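Local coordinates for putative amidohydrolase (Unidentified, PDB 3FEQ), which binds zinc as a member of the amidohydrolase superfamily and probably acts as a prolidase, hydrolysing dipeptides that end in proline, at residues Glu172-Ala177 / Arg215-Glu220; Lys134-Thr139 / Arg166-Val171. One frame throughout, in Å; residues are numbered along the deposited sequence.

Contact 1: Glu172-Ala177 / Arg215-Glu220; sequences EGVRLA and RAIVDE
Arg175 lays the carbon part of its side chain against Glu220, and this pair supplies much of the buried area where Glu172-Ala177 meets Arg215-Glu220. The two chains pass at a slant, with Arg175 CG 3.5 Å from Glu220 CG. Further along, Arg175 CD lies 3.5 Å from Glu220 OE2. The arginine then turns at its third torsion (-88°), which carries the guanidinium towards the N-terminal side of the partner helix, where NH2 comes within 3.9 Å of Ala216 CB. Although opposite charges lie close here, they form no salt bridge across the contact: Arg175 NH2 stays 4.1 Å from Glu220 OE2, and the guanidinium and carboxylate planes stand 73° apart. Each group has its own partner instead. Arg175 NE donates to Glu172 OE2 at 3.0 Å, a salt bridge within one turn of its own helix, while Glu220 OE1 pairs with Arg179.

The two segments belong to helices 171-184 and 211-223, which lie on either side of strand 189-192 in sequence, as successive outer helices of a TIM barrel do. The axes of Glu172-Ala177 and Arg215-Glu220 approach to 8.7 Å and run nearly parallel, 24° apart.

Deeper in the interface the chemistry becomes purely apolar. Val174 points at the opposite helix and meets Ile217 at about a right angle, its CB 3.8 Å from Ile217 CG1. Val174 CG2 also faces Ala216 CB, more loosely. Beyond this pair, Ile217 continues inward onto Val228, Ile189 and Ile191 of the barrel strands, and Val174 touches Tyr209. On the polar side a second subunit approaches, with its Ser210 packing on both Arg175 and Glu220 and its Val171 N donating to Glu172 OE1.

Contact 2: Lys134-Thr139 / Arg166-Val171; sequences KALSQT and RVVDGV
Arg166 and Leu136 are bridged as parallel strand partners, and their side chains lie side by side on the same face of the strand pair, part of the TIM-barrel wall of the amidohydrolase fold. From CB, Arg166 turns to set CG between the backbone N and the carbonyl carbon (chi1 51°), and CG meets Leu136 CD2 at 3.7 Å and Ala135 O at 3.6 Å. CD keeps to the same methyl. A bend at the third torsion then turns the guanidinium past this methyl, and NH1 ends in salt bridges to Glu180 and Glu181. Between the strands, the backbone bonds are Arg166 N to Ala135 O, Ser137 N to Arg166 O and Val168 N to Ser137 O. The side chain of Ala135 lies about 7 Å from a zinc ion. Where the strand pairing ends, Asp169 takes over: its OD1 accepts Thr139 N at 2.8 Å through the syn lone pair, and OD2 accepts Thr139 OG1 at 2.7 Å. OD1 also pairs with Arg179 of a third subunit. Gly170 then occupies the N-cap position of helix 171-184. That helix covers the Leu136 face through Ala177 and Val178, while Leu136 bonds through its backbone to strand 189-192.

Overall arrangement
Contacts 1 and 2 are both buried and share one run of chain: strand 165-167 of contact 2 leads through a short loop into helix 171-184, which forms one side of contact 1. Their centres are 10 Å apart, and they touch where Ala177 packs on Leu136, Arg166 and Val168, and where Val171 packs on Ala216. Contact 1 belongs to the helical layer and depends on side chains, with no hydrogen bond crossing it. Contact 2, a strand pairing, is held largely by backbone hydrogen bonds and reaches towards the zinc site. Each borders another subunit, and Arg179 takes part at both, within the chain at contact 1 and from a neighbouring copy at contact 2.

Contact 1: Glu172-Ala177 / Arg215-Glu220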
loop_
_atom_site.group_PDB
_atom_site.type_symbol
_atom_site.label_atom_id
_atom_site.label_comp_id
_atom_site.label_asym_id
_atom_site.label_seq_id
_atom_site.Cartn_x
_atom_site.Cartn_y
_atom_site.Cartn_z
ATOM N N GLU C 172 8.667 15.059 12.390
ATOM C CA GLU C 172 9.402 14.443 11.310
ATOM C C GLU C 172 8.793 14.848 9.973
ATOM O O GLU C 172 9.512 15.088 9.002
ATOM C CB GLU C 172 9.456 12.924 11.466
ATOM C CG GLU C 172 10.090 12.449 12.782
ATOM C CD GLU C 172 11.581 12.806 12.929
ATOM O OE1 GLU C 172 12.237 12.256 13.840
ATOM O OE2 GLU C 172 12.107 13.631 12.145
ATOM N N GLY C 173 7.474 15.000 9.957
ATOM C CA GLY C 173 6.765 15.304 8.736
ATOM C C GLY C 173 7.240 16.618 8.174
ATOM O O GLY C 173 7.592 16.699 6.982
ATOM N N VAL C 174 7.300 17.631 9.041
ATOM C CA VAL C 174 7.716 18.954 8.601
ATOM C C VAL C 174 9.190 18.929 8.213
ATOM O O VAL C 174 9.609 19.570 7.233
ATOM C CB VAL C 174 7.404 20.067 9.632
ATOM C CG1 VAL C 174 5.902 20.228 9.816
ATOM C CG2 VAL C 174 8.090 19.817 10.970
ATOM N N ARG C 175 9.954 18.098 8.911
ATOM C CA ARG C 175 11.406 18.083 8.730
ATOM C C ARG C 175 11.684 17.614 7.325
ATOM O O ARG C 175 12.383 18.281 6.565
ATOM C CB ARG C 175 12.067 17.119 9.718
ATOM C CG ARG C 175 13.234 17.716 10.477
ATOM C CD ARG C 175 14.225 16.657 10.908
ATOM N NE ARG C 175 13.916 16.048 12.200
ATOM C CZ ARG C 175 14.049 16.654 13.381
ATOM N NH1 ARG C 175 13.783 15.994 14.505
ATOM N NH2 ARG C 175 14.419 17.920 13.445
ATOM N N LEU C 176 11.113 16.452 7.004
ATOM C CA LEU C 176 11.098 15.913 5.668
ATOM C C LEU C 176 10.541 16.905 4.644
ATOM O O LEU C 176 11.210 17.202 3.651
ATOM C CB LEU C 176 10.316 14.606 5.647
ATOM C CG LEU C 176 10.296 13.891 4.304
ATOM C CD1 LEU C 176 11.713 13.570 3.851
ATOM C CD2 LEU C 176 9.477 12.640 4.443
ATOM N N ALA C 177 9.374 17.492 4.901
ATOM C CA ALA C 177 8.871 18.494 3.933
ATOM C C ALA C 177 9.827 19.658 3.654
ATOM O O ALA C 177 9.956 20.077 2.505
ATOM C CB ALA C 177 7.510 18.998 4.305
ATOM N N ARG C 215 10.034 24.839 15.430
ATOM C CA ARG C 215 11.449 24.874 15.708
ATOM C C ARG C 215 12.217 23.863 14.850
ATOM O O ARG C 215 13.297 24.176 14.364
ATOM C CB ARG C 215 11.704 24.683 17.197
ATOM C CG ARG C 215 12.929 25.390 17.695
ATOM C CD ARG C 215 13.157 25.040 19.155
ATOM N NE ARG C 215 11.890 24.953 19.873
ATOM C CZ ARG C 215 11.335 25.958 20.543
ATOM N NH1 ARG C 215 11.954 27.132 20.618
ATOM N NH2 ARG C 215 10.166 25.784 21.150
ATOM N N ALA C 216 11.631 22.695 14.593
ATOM C CA ALA C 216 12.227 21.743 13.632
ATOM C C ALA C 216 12.363 22.356 12.230
ATOM O O ALA C 216 13.428 22.286 11.624
ATOM C CB ALA C 216 11.446 20.436 13.591
ATOM N N ILE C 217 11.311 23.048 11.789
ATOM C CA ILE C 217 11.267 23.775 10.505
ATOM C C ILE C 217 12.359 24.817 10.371
ATOM O O ILE C 217 13.007 24.926 9.326
ATOM C CB ILE C 217 9.900 24.515 10.333
ATOM C CG1 ILE C 217 8.759 23.528 10.173
ATOM C CG2 ILE C 217 9.919 25.479 9.174
ATOM C CD1 ILE C 217 7.436 24.151 10.437
ATOM N N VAL C 218 12.548 25.591 11.434
ATOM C CA VAL C 218 13.543 26.659 11.471
ATOM C C VAL C 218 14.924 26.038 11.340
ATOM O O VAL C 218 15.709 26.446 10.498
ATOM C CB VAL C 218 13.431 27.470 12.794
ATOM C CG1 VAL C 218 14.662 28.279 13.035
ATOM C CG2 VAL C 218 12.207 28.390 12.776
ATOM N N ASP C 219 15.181 24.992 12.117
ATOM C CA ASP C 219 16.467 24.299 12.067
ATOM C C ASP C 219 16.808 23.815 10.663
ATOM O O ASP C 219 17.878 24.100 10.154
ATOM C CB ASP C 219 16.510 23.121 13.047
ATOM C CG ASP C 219 16.404 23.556 14.509
ATOM O OD1 ASP C 219 16.511 24.771 14.792
ATOM O OD2 ASP C 219 16.212 22.672 15.379
ATOM N N GLU C 220 15.886 23.105 10.028
ATOM C CA GLU C 220 16.146 22.559 8.703
ATOM C C GLU C 220 16.401 23.655 7.676
ATOM O O GLU C 220 17.297 23.543 6.827
ATOM C CB GLU C 220 14.996 21.677 8.268
ATOM C CG GLU C 220 14.859 20.442 9.114
ATOM C CD GLU C 220 16.112 19.594 9.098
ATOM O OE1 GLU C 220 16.645 19.323 7.989
ATOM O OE2 GLU C 220 16.559 19.211 10.202
#

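Contact 2: Lys134-Thr139 / Arg166-Val171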
loop_
_atom_site.group_PDB
_atom_site.type_symbol
_atom_site.label_atom_id
_atom_site.label_comp_id
_atom_site.label_asym_id
_atom_site.label_seq_id
_atom_site.Cartn_x
_atom_site.Cartn_y
_atom_site.Cartn_z
ATOM N N LYS C 134 6.192 25.466 -1.735
ATOM C CA LYS C 134 4.843 25.458 -1.204
ATOM C C LYS C 134 4.829 25.779 0.272
ATOM O O LYS C 134 5.662 25.305 1.034
ATOM C CB LYS C 134 4.176 24.115 -1.432
ATOM C CG LYS C 134 4.444 23.535 -2.767
ATOM C CD LYS C 134 3.288 22.656 -3.203
ATOM C CE LYS C 134 2.393 23.364 -4.209
ATOM N NZ LYS C 134 3.112 23.767 -5.447
ATOM N N ALA C 135 3.864 26.590 0.670
ATOM C CA ALA C 135 3.707 26.940 2.066
ATOM C C ALA C 135 3.418 25.676 2.852
ATOM O O ALA C 135 2.655 24.819 2.412
ATOM C CB ALA C 135 2.578 27.932 2.225
ATOM N N LEU C 136 4.068 25.536 3.997
ATOM C CA LEU C 136 3.717 24.461 4.903
ATOM C C LEU C 136 2.502 24.831 5.746
ATOM O O LEU C 136 2.373 25.963 6.186
ATOM C CB LEU C 136 4.904 24.122 5.778
ATOM C CG LEU C 136 6.147 23.713 4.997
ATOM C CD1 LEU C 136 7.167 23.163 5.980
ATOM C CD2 LEU C 136 5.815 22.687 3.924
ATOM N N SER C 137 1.576 23.894 5.915
ATOM C CA SER C 137 0.403 24.129 6.736
ATOM C C SER C 137 0.040 22.848 7.454
ATOM O O SER C 137 0.273 21.766 6.931
ATOM C CB SER C 137 -0.776 24.619 5.907
ATOM O OG SER C 137 -1.950 24.687 6.701
ATOM N N GLN C 138 -0.446 22.975 8.688
ATOM C CA GLN C 138 -0.994 21.836 9.418
ATOM C C GLN C 138 -2.369 21.517 8.854
ATOM O O GLN C 138 -2.905 22.259 8.034
ATOM C CB GLN C 138 -1.096 22.127 10.918
ATOM C CG GLN C 138 -1.828 23.407 11.249
ATOM C CD GLN C 138 -2.614 23.293 12.526
ATOM O OE1 GLN C 138 -2.107 23.577 13.610
ATOM N NE2 GLN C 138 -3.867 22.876 12.410
ATOM N N THR C 139 -2.923 20.396 9.282
ATOM C CA THR C 139 -4.259 20.013 8.886
ATOM C C THR C 139 -5.258 21.043 9.397
ATOM O O THR C 139 -5.169 21.499 10.536
ATOM C CB THR C 139 -4.602 18.592 9.405
ATOM O OG1 THR C 139 -3.691 17.643 8.836
ATOM C CG2 THR C 139 -6.011 18.199 9.009
ATOM N N ARG C 166 1.002 23.028 1.013
ATOM C CA ARG C 166 0.816 21.603 1.287
ATOM C C ARG C 166 0.487 21.361 2.776
ATOM O O ARG C 166 0.922 22.101 3.660
ATOM C CB ARG C 166 2.087 20.833 0.916
ATOM C CG ARG C 166 3.370 21.416 1.522
ATOM C CD ARG C 166 4.620 20.698 1.021
ATOM N NE ARG C 166 4.584 19.268 1.312
ATOM C CZ ARG C 166 5.623 18.448 1.165
ATOM N NH1 ARG C 166 6.792 18.907 0.730
ATOM N NH2 ARG C 166 5.499 17.170 1.471
ATOM N N VAL C 167 -0.276 20.315 3.051
ATOM C CA VAL C 167 -0.557 19.952 4.418
ATOM C C VAL C 167 0.444 18.917 4.920
ATOM O O VAL C 167 0.588 17.838 4.354
ATOM C CB VAL C 167 -1.980 19.409 4.568
ATOM C CG1 VAL C 167 -2.304 19.221 6.049
ATOM C CG2 VAL C 167 -2.983 20.369 3.916
ATOM N N VAL C 168 1.158 19.265 5.973
ATOM C CA VAL C 168 2.025 18.322 6.655
ATOM C C VAL C 168 1.942 18.610 8.127
ATOM O O VAL C 168 1.900 19.763 8.547
ATOM C CB VAL C 168 3.513 18.462 6.264
ATOM C CG1 VAL C 168 3.839 17.607 5.073
ATOM C CG2 VAL C 168 3.888 19.903 6.027
ATOM N N ASP C 169 1.930 17.541 8.903
ATOM C CA ASP C 169 1.848 17.632 10.335
ATOM C C ASP C 169 2.973 16.799 10.911
ATOM O O ASP C 169 3.448 15.843 10.270
ATOM C CB ASP C 169 0.494 17.098 10.819
ATOM C CG ASP C 169 -0.685 17.766 10.124
ATOM O OD1 ASP C 169 -1.281 18.698 10.728
ATOM O OD2 ASP C 169 -1.005 17.351 8.978
ATOM N N GLY C 170 3.415 17.181 12.105
ATOM C CA GLY C 170 4.332 16.354 12.856
ATOM C C GLY C 170 5.762 16.772 12.668
ATOM O O GLY C 170 6.124 17.333 11.635
ATOM N N VAL C 171 6.581 16.489 13.671
ATOM C CA VAL C 171 7.949 16.972 13.687
ATOM C C VAL C 171 8.775 16.366 12.585
ATOM O O VAL C 171 9.519 17.072 11.916
ATOM C CB VAL C 171 8.636 16.676 15.015
ATOM C CG1 VAL C 171 10.116 16.892 14.886
ATOM C CG2 VAL C 171 8.042 17.548 16.112
#